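Local coordinates for ESX-5 secretion-associated protein EspG5 (Mycobacterium marinum, PDB 6VJ5) that acts as a specific chaperone for cognate PE/PPE proteins, preventing aggregation of their dimers and supporting their secretion through the ESX-5 system, at residues C[85-90]-C[223-228]; C[177-182]-C[202-207]; C[229-234]-C[289-294]. All coordinates share one frame; numbering follows the deposited sequence.

In the fold
Starting from the N terminus, segment 85-90 of strand 83-91 is followed by 132 residues, including helix 147-159, before segment 223-228 of strand 221-231 pairs with it and contact 1 closes the loop near the centre of the chain. Contact 2 is nested inside that loop: helix 176-188 meets the turn at 202-204, which leads into helix 206-217 and from there to strand 221-231. Its centre is about 24 Å from that of contact 1, and the two do not touch. Contact 3 opens where contact 1 ends, on the same strand, and closes the next loop in series by joining the hairpin end at 229-234 to the loop 289-294 after helix 275-286. Leu289 packs against the Ala227-Arg228 backbone.

Contact 1 of 3, residues C[85-90]-C[223-228]; sequences VVALLS and VAVYAR
Val86 and Tyr226 form the first of two hydrogen-bonded pairs between antiparallel strands whose axes close to 4.5 Å. Val86 N donates to Tyr226 O at 2.6 Å, an almost straight bond (174°), and Tyr226 N answers to Val86 O. Leu88 and Ala224 repeat the ladder, with 2.8 Å from Leu88 N to Ala224 O. At the non-hydrogen-bonded pairs between and beyond them the backbones come closer, with CA-H...O contacts: Ala87 CA lies 3.1 Å from Ala224 O, and Val223 CA meets Leu88 O in the same way.

The apolar contacts divide between the two faces of the sheet. On one, the tyrosine ring stands beside Val86, both side chains pointing the same way, with Val86 CB over the ring face in a CH-pi contact 3.9 Å from the Tyr226 centroid. Val86 CG1 sits against the phenol end, 3.4 Å from Tyr226 CZ, a tight fit. With Tyr226 CG between the backbone N and the carbonyl carbon (chi1 56°), the ring leans over toward Val86. Leu88 CD1 approaches the ring edge. On the other face Leu89 CD2 packs 3.4 Å from Val223 CG2, Ala87 CB reaches Val225 CG2, and Val85 CG2 meets Ala227 CB; helix 147-159 covers Val85, Val223 and Val225.

Polar ends gather around Glu32, whose OE2 takes a hydrogen bond with Tyr226 OH and a salt bridge from Arg228 NH2. Arg228 NH2 also lies at the edge of the Tyr226 ring, in its plane, with Val86 CG2 4.0 Å from Arg228 NH1. Another protein chain packs on Leu88, Ala224, Tyr226 and Arg228. Regular cross-strand pairing of this kind, backed by a helix on one side, belongs to the core of the large antiparallel sheet of EspG5, here with its other face turned to a protein partner.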
loop_
_atom_site.group_PDB
_atom_site.type_symbol
_atom_site.label_atom_id
_atom_site.label_comp_id
_atom_site.label_asym_id
_atom_site.label_seq_id
_atom_site.Cartn_x
_atom_site.Cartn_y
_atom_site.Cartn_z
ATOM N N VAL C 85 2.006 -16.226 -20.816
ATOM C CA VAL C 85 3.329 -16.658 -21.248
ATOM C C VAL C 85 4.269 -15.480 -21.056
ATOM O O VAL C 85 3.983 -14.371 -21.523
ATOM C CB VAL C 85 3.324 -17.127 -22.713
ATOM C CG1 VAL C 85 4.733 -17.453 -23.174
ATOM C CG2 VAL C 85 2.424 -18.343 -22.879
ATOM N N VAL C 86 5.372 -15.708 -20.355
ATOM C CA VAL C 86 6.304 -14.648 -19.999
ATOM C C VAL C 86 7.654 -14.939 -20.634
ATOM O O VAL C 86 8.075 -16.098 -20.717
ATOM C CB VAL C 86 6.446 -14.509 -18.469
ATOM C CG1 VAL C 86 7.643 -13.630 -18.130
ATOM C CG2 VAL C 86 5.169 -13.946 -17.871
ATOM N N ALA C 87 8.335 -13.877 -21.065
ATOM C CA ALA C 87 9.697 -13.956 -21.580
ATOM C C ALA C 87 10.482 -12.778 -21.024
ATOM O O ALA C 87 10.070 -11.626 -21.190
ATOM C CB ALA C 87 9.714 -13.938 -23.110
ATOM N N LEU C 88 11.596 -13.063 -20.358
ATOM C CA LEU C 88 12.501 -12.035 -19.856
ATOM C C LEU C 88 13.774 -12.086 -20.686
ATOM O O LEU C 88 14.425 -13.133 -20.757
ATOM C CB LEU C 88 12.819 -12.255 -18.379
ATOM C CG LEU C 88 11.624 -12.563 -17.474
ATOM C CD1 LEU C 88 12.102 -12.956 -16.083
ATOM C CD2 LEU C 88 10.670 -11.381 -17.426
ATOM N N LEU C 89 14.128 -10.966 -21.309
ATOM C CA LEU C 89 15.284 -10.897 -22.188
ATOM C C LEU C 89 16.277 -9.880 -21.654
ATOM O O LEU C 89 15.893 -8.851 -21.091
ATOM C CB LEU C 89 14.880 -10.514 -23.610
ATOM C CG LEU C 89 13.761 -11.370 -24.198
ATOM C CD1 LEU C 89 12.421 -10.689 -23.947
ATOM C CD2 LEU C 89 13.985 -11.633 -25.668
ATOM N N SER C 90 17.559 -10.168 -21.851
ATOM C CA SER C 90 18.607 -9.281 -21.381
ATOM C C SER C 90 19.684 -9.126 -22.442
ATOM O O SER C 90 19.953 -10.034 -23.231
ATOM C CB SER C 90 19.244 -9.789 -20.077
ATOM O OG SER C 90 19.736 -11.109 -20.237
ATOM N N VAL C 223 17.531 -15.230 -22.462
ATOM C CA VAL C 223 16.075 -15.182 -22.396
ATOM C C VAL C 223 15.591 -16.292 -21.477
ATOM O O VAL C 223 16.094 -17.419 -21.524
ATOM C CB VAL C 223 15.432 -15.324 -23.789
ATOM C CG1 VAL C 223 13.919 -15.227 -23.699
ATOM C CG2 VAL C 223 15.980 -14.262 -24.717
ATOM N N ALA C 224 14.624 -15.963 -20.626
ATOM C CA ALA C 224 13.910 -16.938 -19.812
ATOM C C ALA C 224 12.447 -16.901 -20.223
ATOM O O ALA C 224 11.863 -15.820 -20.339
ATOM C CB ALA C 224 14.067 -16.638 -18.322
ATOM N N VAL C 225 11.860 -18.069 -20.461
ATOM C CA VAL C 225 10.492 -18.171 -20.955
ATOM C C VAL C 225 9.741 -19.176 -20.096
ATOM O O VAL C 225 10.208 -20.303 -19.900
ATOM C CB VAL C 225 10.447 -18.591 -22.437
ATOM C CG1 VAL C 225 9.014 -18.577 -22.947
ATOM C CG2 VAL C 225 11.335 -17.683 -23.274
ATOM N N TYR C 226 8.575 -18.771 -19.597
ATOM C CA TYR C 226 7.738 -19.634 -18.776
ATOM C C TYR C 226 6.298 -19.154 -18.880
ATOM O O TYR C 226 6.009 -18.113 -19.479
ATOM C CB TYR C 226 8.219 -19.650 -17.323
ATOM C CG TYR C 226 8.284 -18.278 -16.696
ATOM C CD1 TYR C 226 9.356 -17.431 -16.945
ATOM C CD2 TYR C 226 7.275 -17.831 -15.854
ATOM C CE1 TYR C 226 9.421 -16.177 -16.381
ATOM C CE2 TYR C 226 7.331 -16.574 -15.279
ATOM C CZ TYR C 226 8.408 -15.753 -15.546
ATOM O OH TYR C 226 8.473 -14.502 -14.982
ATOM N N ALA C 227 5.387 -19.930 -18.297
ATOM C CA ALA C 227 3.964 -19.666 -18.447
ATOM C C ALA C 227 3.233 -19.876 -17.128
ATOM O O ALA C 227 3.730 -20.531 -16.207
ATOM C CB ALA C 227 3.341 -20.562 -19.529
ATOM N N ARG C 228 2.023 -19.321 -17.066
ATOM C CA ARG C 228 1.173 -19.375 -15.883
ATOM C C ARG C 228 -0.265 -19.595 -16.333
ATOM O O ARG C 228 -0.723 -18.970 -17.295
ATOM C CB ARG C 228 1.305 -18.083 -15.068
ATOM C CG ARG C 228 1.266 -18.281 -13.560
ATOM C CD ARG C 228 1.921 -17.105 -12.804
ATOM N NE ARG C 228 1.910 -15.865 -13.576
ATOM C CZ ARG C 228 2.986 -15.125 -13.827
ATOM N NH1 ARG C 228 2.873 -14.023 -14.546
ATOM N NH2 ARG C 228 4.172 -15.469 -13.342
#

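Contact 2 of 3, residues C[177-182]-C[202-207]; sequences EEMLEA and MGISAS
A small apolar contact joins Met179 and Ala182 of helix 176-188 to Met202 and Ile204, in the turn between helices 197-200 and 206-217. It lies about 26 Å from the centre of the chain, beside the end of the large sheet where strands 172-175 and 267-272 run, and buries only 172 Å² between the two segments.

Met202 does most of the reaching. Its chain runs out extended to the sulfur and then bends (chi3 -63°), which sets CE against the helix: the methyl is 3.6 Å from Ala182 CB and 3.9 Å from Glu178 O. The sulfur rests a little earlier on the same helix, with Met202 SD 4.1 Å from Glu178 CB. Further in, Met179 and Ile204 cross at about a right angle, and Met179 SD lies 4.0 Å from Ile204 CD1. These two buried side chains also share Val174 and Ile270, so they sit where helix, turn and sheet come together.

Between the two touching residues of the turn, Gly203 ends the preceding helix in a Schellman motif, with the positive phi (94°) that this ending needs. Ser205 then takes the N-cap position of helix 206-217, and its OG also bonds with Asn170 OD1. This quick change of direction leaves Met202 and Ile204 both facing helix 176-188.

No hydrogen bond or salt bridge crosses the contact. Flexible thioethers and methyl groups hold it by dispersion and burial, so the fit of turn to helix probably depends on shape more than on directional bonds.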
loop_
_atom_site.group_PDB
_atom_site.type_symbol
_atom_site.label_atom_id
_atom_site.label_comp_id
_atom_site.label_asym_id
_atom_site.label_seq_id
_atom_site.Cartn_x
_atom_site.Cartn_y
_atom_site.Cartn_z
ATOM N N GLU C 177 18.772 -32.145 -10.347
ATOM C CA GLU C 177 19.362 -31.840 -9.047
ATOM C C GLU C 177 20.865 -32.097 -9.057
ATOM O O GLU C 177 21.639 -31.300 -8.515
ATOM C CB GLU C 177 18.667 -32.626 -7.933
ATOM C CG GLU C 177 18.657 -34.136 -8.058
ATOM C CD GLU C 177 17.845 -34.796 -6.946
ATOM O OE1 GLU C 177 17.407 -34.085 -6.014
ATOM O OE2 GLU C 177 17.639 -36.026 -7.006
ATOM N N GLU C 178 21.307 -33.183 -9.700
ATOM C CA GLU C 178 22.745 -33.400 -9.844
ATOM C C GLU C 178 23.389 -32.318 -10.706
ATOM O O GLU C 178 24.545 -31.941 -10.474
ATOM C CB GLU C 178 23.024 -34.784 -10.441
ATOM C CG GLU C 178 22.937 -35.937 -9.446
ATOM C CD GLU C 178 21.525 -36.475 -9.263
ATOM O OE1 GLU C 178 20.570 -35.833 -9.747
ATOM O OE2 GLU C 178 21.371 -37.547 -8.635
ATOM N N MET C 179 22.653 -31.803 -11.697
ATOM C CA MET C 179 23.195 -30.767 -12.570
ATOM C C MET C 179 23.353 -29.437 -11.843
ATOM O O MET C 179 24.349 -28.728 -12.043
ATOM C CB MET C 179 22.289 -30.591 -13.790
ATOM C CG MET C 179 22.756 -29.532 -14.758
ATOM S SD MET C 179 24.317 -29.982 -15.519
ATOM C CE MET C 179 24.653 -28.493 -16.452
ATOM N N LEU C 180 22.363 -29.050 -11.034
ATOM C CA LEU C 180 22.481 -27.787 -10.315
ATOM C C LEU C 180 23.640 -27.836 -9.334
ATOM O O LEU C 180 24.380 -26.857 -9.178
ATOM C CB LEU C 180 21.181 -27.471 -9.588
ATOM C CG LEU C 180 19.996 -27.140 -10.498
ATOM C CD1 LEU C 180 18.740 -27.674 -9.808
ATOM C CD2 LEU C 180 19.893 -25.669 -10.794
ATOM N N GLU C 181 23.814 -28.976 -8.666
ATOM C CA GLU C 181 24.914 -29.127 -7.721
ATOM C C GLU C 181 26.261 -29.040 -8.427
ATOM O O GLU C 181 27.191 -28.392 -7.929
ATOM C CB GLU C 181 24.771 -30.458 -6.989
ATOM C CG GLU C 181 25.862 -30.728 -5.978
ATOM C CD GLU C 181 25.486 -31.826 -5.006
ATOM O OE1 GLU C 181 24.346 -32.328 -5.089
ATOM O OE2 GLU C 181 26.330 -32.182 -4.158
ATOM N N ALA C 182 26.375 -29.666 -9.605
ATOM C CA ALA C 182 27.639 -29.637 -10.339
ATOM C C ALA C 182 27.861 -28.275 -10.990
ATOM O O ALA C 182 28.996 -27.794 -11.089
ATOM C CB ALA C 182 27.666 -30.741 -11.396
ATOM N N MET C 202 28.676 -36.828 -16.060
ATOM C CA MET C 202 27.234 -36.927 -16.247
ATOM C C MET C 202 26.851 -37.227 -17.692
ATOM O O MET C 202 25.656 -37.323 -17.996
ATOM C CB MET C 202 26.554 -35.629 -15.797
ATOM C CG MET C 202 25.702 -35.766 -14.545
ATOM S SD MET C 202 25.001 -34.201 -13.977
ATOM C CE MET C 202 26.496 -33.277 -13.594
ATOM N N GLY C 203 27.827 -37.367 -18.587
ATOM C CA GLY C 203 27.552 -37.646 -19.981
ATOM C C GLY C 203 27.477 -36.433 -20.877
ATOM O O GLY C 203 27.023 -36.554 -22.023
ATOM N N ILE C 204 27.916 -35.275 -20.408
ATOM C CA ILE C 204 27.891 -34.049 -21.193
ATOM C C ILE C 204 29.175 -33.986 -22.008
ATOM O O ILE C 204 30.270 -34.195 -21.471
ATOM C CB ILE C 204 27.747 -32.812 -20.290
ATOM C CG1 ILE C 204 26.531 -32.963 -19.371
ATOM C CG2 ILE C 204 27.627 -31.555 -21.139
ATOM C CD1 ILE C 204 26.379 -31.848 -18.343
ATOM N N SER C 205 29.044 -33.691 -23.299
ATOM C CA SER C 205 30.179 -33.785 -24.206
ATOM C C SER C 205 31.193 -32.681 -23.932
ATOM O O SER C 205 30.855 -31.597 -23.451
ATOM C CB SER C 205 29.706 -33.712 -25.659
ATOM O OG SER C 205 29.471 -32.370 -26.057
ATOM N N ALA C 206 32.457 -32.973 -24.241
ATOM C CA ALA C 206 33.502 -31.968 -24.092
ATOM C C ALA C 206 33.158 -30.699 -24.857
ATOM O O ALA C 206 33.523 -29.598 -24.434
ATOM C CB ALA C 206 34.843 -32.529 -24.570
ATOM N N SER C 207 32.458 -30.826 -25.985
ATOM C CA SER C 207 32.068 -29.635 -26.731
ATOM C C SER C 207 30.958 -28.881 -26.010
ATOM O O SER C 207 31.003 -27.651 -25.896
ATOM C CB SER C 207 31.631 -30.015 -28.145
ATOM O OG SER C 207 31.800 -28.915 -29.026
#

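Contact 3 of 3, residues C[229-234]-C[289-294]; sequences QYRDDA and LPYGEW
Tyr291 N donates to Gln229 OE1 at 2.7 Å, the shortest polar bond of the contact and a rather bent one, 136° at the hydrogen. The other end of the same amide gives a straighter bond: Gln229 NE2 points at Gly292 O, 3.0 Å away, with the acceptor close to the amide plane but the donor standing 38° above the plane of the glycine carbonyl. Held at both its oxygen and its nitrogen, the amide group has its flip settled: it accepts from one backbone N-H of the loop and donates to a carbonyl one residue on. The fit is close, since Gln229 OE1 also lies 3.0 Å from Tyr291 CB. Glutamine and tyrosine slide past each other in opposite directions, amide and ring planes only 16° apart.

Two reverse turns meet here. Leu289 to Gly292 form a type I beta turn, which presents Tyr291 N to the glutamine. Arg231 to Ala234 form the type II' turn of a tight two-residue beta hairpin linking strands 221-231 and 234-247, with Arg231 N bonded to Ala234 O at 3.1 Å.

The tyrosine ring bridges from one turn to the other. Pro290 CG lies over the centre of one face, and from the opposite face Arg231 CB comes in toward the rim, a CH-pi contact 3.9 Å from the Tyr291 centroid. At the phenol end Ala234 CB lies 3.6 Å from Tyr291 OH. On the buried side Leu289 CD2 rests 3.9 Å from Gln229 CB, while Leu289 and Trp294 both pack on Leu83 of the neighbouring strand 83-91.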
loop_
_atom_site.group_PDB
_atom_site.type_symbol
_atom_site.label_atom_id
_atom_site.label_comp_id
_atom_site.label_asym_id
_atom_site.label_seq_id
_atom_site.Cartn_x
_atom_site.Cartn_y
_atom_site.Cartn_z
ATOM N N GLN C 229 -0.964 -20.500 -15.650
ATOM C CA GLN C 229 -2.341 -20.850 -15.968
ATOM C C GLN C 229 -3.242 -20.568 -14.771
ATOM O O GLN C 229 -2.808 -20.643 -13.617
ATOM C CB GLN C 229 -2.454 -22.325 -16.364
ATOM C CG GLN C 229 -3.337 -22.585 -17.566
ATOM C CD GLN C 229 -3.376 -24.053 -17.950
ATOM O OE1 GLN C 229 -2.933 -24.918 -17.194
ATOM N NE2 GLN C 229 -3.906 -24.341 -19.131
ATOM N N TYR C 230 -4.508 -20.251 -15.055
ATOM C CA TYR C 230 -5.460 -19.847 -14.026
ATOM C C TYR C 230 -6.771 -20.613 -14.157
ATOM O O TYR C 230 -7.387 -20.622 -15.227
ATOM C CB TYR C 230 -5.749 -18.338 -14.105
ATOM C CG TYR C 230 -4.534 -17.454 -13.941
ATOM C CD1 TYR C 230 -4.034 -17.165 -12.681
ATOM C CD2 TYR C 230 -3.894 -16.902 -15.044
ATOM C CE1 TYR C 230 -2.925 -16.361 -12.518
ATOM C CE2 TYR C 230 -2.783 -16.092 -14.892
ATOM C CZ TYR C 230 -2.303 -15.826 -13.625
ATOM O OH TYR C 230 -1.198 -15.024 -13.454
ATOM N N ARG C 231 -7.202 -21.233 -13.055
ATOM C CA ARG C 231 -8.510 -21.867 -12.944
ATOM C C ARG C 231 -9.206 -21.324 -11.702
ATOM O O ARG C 231 -8.561 -21.046 -10.687
ATOM C CB ARG C 231 -8.397 -23.397 -12.863
ATOM C CG ARG C 231 -9.731 -24.117 -12.705
ATOM C CD ARG C 231 -9.526 -25.603 -12.413
ATOM N NE ARG C 231 -9.300 -26.384 -13.629
ATOM C CZ ARG C 231 -8.950 -27.666 -13.646
ATOM N NH1 ARG C 231 -8.773 -28.326 -12.509
ATOM N NH2 ARG C 231 -8.773 -28.287 -14.804
ATOM N N ASP C 232 -10.536 -21.202 -11.783
ATOM C CA ASP C 232 -11.342 -20.513 -10.771
ATOM C C ASP C 232 -10.562 -19.335 -10.186
ATOM O O ASP C 232 -10.440 -18.289 -10.833
ATOM C CB ASP C 232 -11.819 -21.485 -9.676
ATOM C CG ASP C 232 -10.699 -22.300 -9.049
ATOM O OD1 ASP C 232 -10.084 -23.132 -9.743
ATOM O OD2 ASP C 232 -10.438 -22.102 -7.843
ATOM N N ASP C 233 -10.023 -19.490 -8.975
ATOM C CA ASP C 233 -9.146 -18.482 -8.389
ATOM C C ASP C 233 -7.736 -18.996 -8.116
ATOM O O ASP C 233 -6.865 -18.194 -7.757
ATOM C CB ASP C 233 -9.745 -17.936 -7.082
ATOM C CG ASP C 233 -8.948 -16.774 -6.513
ATOM O OD1 ASP C 233 -8.862 -15.720 -7.180
ATOM O OD2 ASP C 233 -8.409 -16.918 -5.396
ATOM N N ALA C 234 -7.483 -20.292 -8.285
ATOM C CA ALA C 234 -6.155 -20.851 -8.080
ATOM C C ALA C 234 -5.282 -20.631 -9.314
ATOM O O ALA C 234 -5.773 -20.447 -10.431
ATOM C CB ALA C 234 -6.248 -22.344 -7.760
ATOM N N LEU C 289 2.156 -27.002 -17.964
ATOM C CA LEU C 289 1.198 -26.225 -17.198
ATOM C C LEU C 289 0.269 -27.158 -16.420
ATOM O O LEU C 289 -0.023 -28.274 -16.865
ATOM C CB LEU C 289 0.385 -25.324 -18.123
ATOM C CG LEU C 289 1.135 -24.094 -18.630
ATOM C CD1 LEU C 289 0.437 -23.502 -19.833
ATOM C CD2 LEU C 289 1.248 -23.069 -17.512
ATOM N N PRO C 290 -0.235 -26.707 -15.268
ATOM C CA PRO C 290 -0.964 -27.635 -14.384
ATOM C C PRO C 290 -2.367 -27.977 -14.856
ATOM O O PRO C 290 -2.853 -29.068 -14.534
ATOM C CB PRO C 290 -0.991 -26.891 -13.038
ATOM C CG PRO C 290 -0.931 -25.429 -13.429
ATOM C CD PRO C 290 -0.059 -25.371 -14.667
ATOM N N TYR C 291 -3.051 -27.091 -15.581
ATOM C CA TYR C 291 -4.467 -27.268 -15.884
ATOM C C TYR C 291 -4.712 -27.686 -17.335
ATOM O O TYR C 291 -5.748 -27.361 -17.916
ATOM C CB TYR C 291 -5.241 -25.989 -15.565
ATOM C CG TYR C 291 -5.007 -25.445 -14.168
ATOM C CD1 TYR C 291 -4.825 -26.300 -13.086
ATOM C CD2 TYR C 291 -4.959 -24.075 -13.933
ATOM C CE1 TYR C 291 -4.605 -25.802 -11.809
ATOM C CE2 TYR C 291 -4.740 -23.570 -12.663
ATOM C CZ TYR C 291 -4.564 -24.437 -11.605
ATOM O OH TYR C 291 -4.345 -23.931 -10.343
ATOM N N GLY C 292 -3.774 -28.418 -17.929
ATOM C CA GLY C 292 -4.032 -29.057 -19.206
ATOM C C GLY C 292 -3.998 -28.110 -20.393
ATOM O O GLY C 292 -3.460 -27.002 -20.337
ATOM N N GLU C 293 -4.614 -28.569 -21.485
ATOM C CA GLU C 293 -4.532 -27.933 -22.794
ATOM C C GLU C 293 -4.547 -26.415 -22.708
ATOM O O GLU C 293 -5.549 -25.810 -22.313
ATOM C CB GLU C 293 -5.693 -28.413 -23.668
ATOM C CG GLU C 293 -5.598 -29.870 -24.063
ATOM C CD GLU C 293 -6.770 -30.322 -24.905
ATOM O OE1 GLU C 293 -7.657 -29.490 -25.193
ATOM O OE2 GLU C 293 -6.804 -31.514 -25.278
ATOM N N TRP C 294 -3.441 -25.802 -23.128
ATOM C CA TRP C 294 -3.254 -24.372 -22.929
ATOM C C TRP C 294 -3.993 -23.541 -23.969
ATOM O O TRP C 294 -4.482 -22.454 -23.653
ATOM C CB TRP C 294 -1.760 -24.044 -22.952
ATOM C CG TRP C 294 -1.078 -24.412 -24.237
ATOM C CD1 TRP C 294 -0.560 -25.632 -24.571
ATOM C CD2 TRP C 294 -0.831 -23.553 -25.355
ATOM N NE1 TRP C 294 -0.008 -25.584 -25.827
ATOM C CE2 TRP C 294 -0.161 -24.320 -26.330
ATOM C CE3 TRP C 294 -1.109 -22.212 -25.626
ATOM C CZ2 TRP C 294 0.231 -23.788 -27.555
ATOM C CZ3 TRP C 294 -0.720 -21.688 -26.842
ATOM C CH2 TRP C 294 -0.057 -22.472 -27.791
#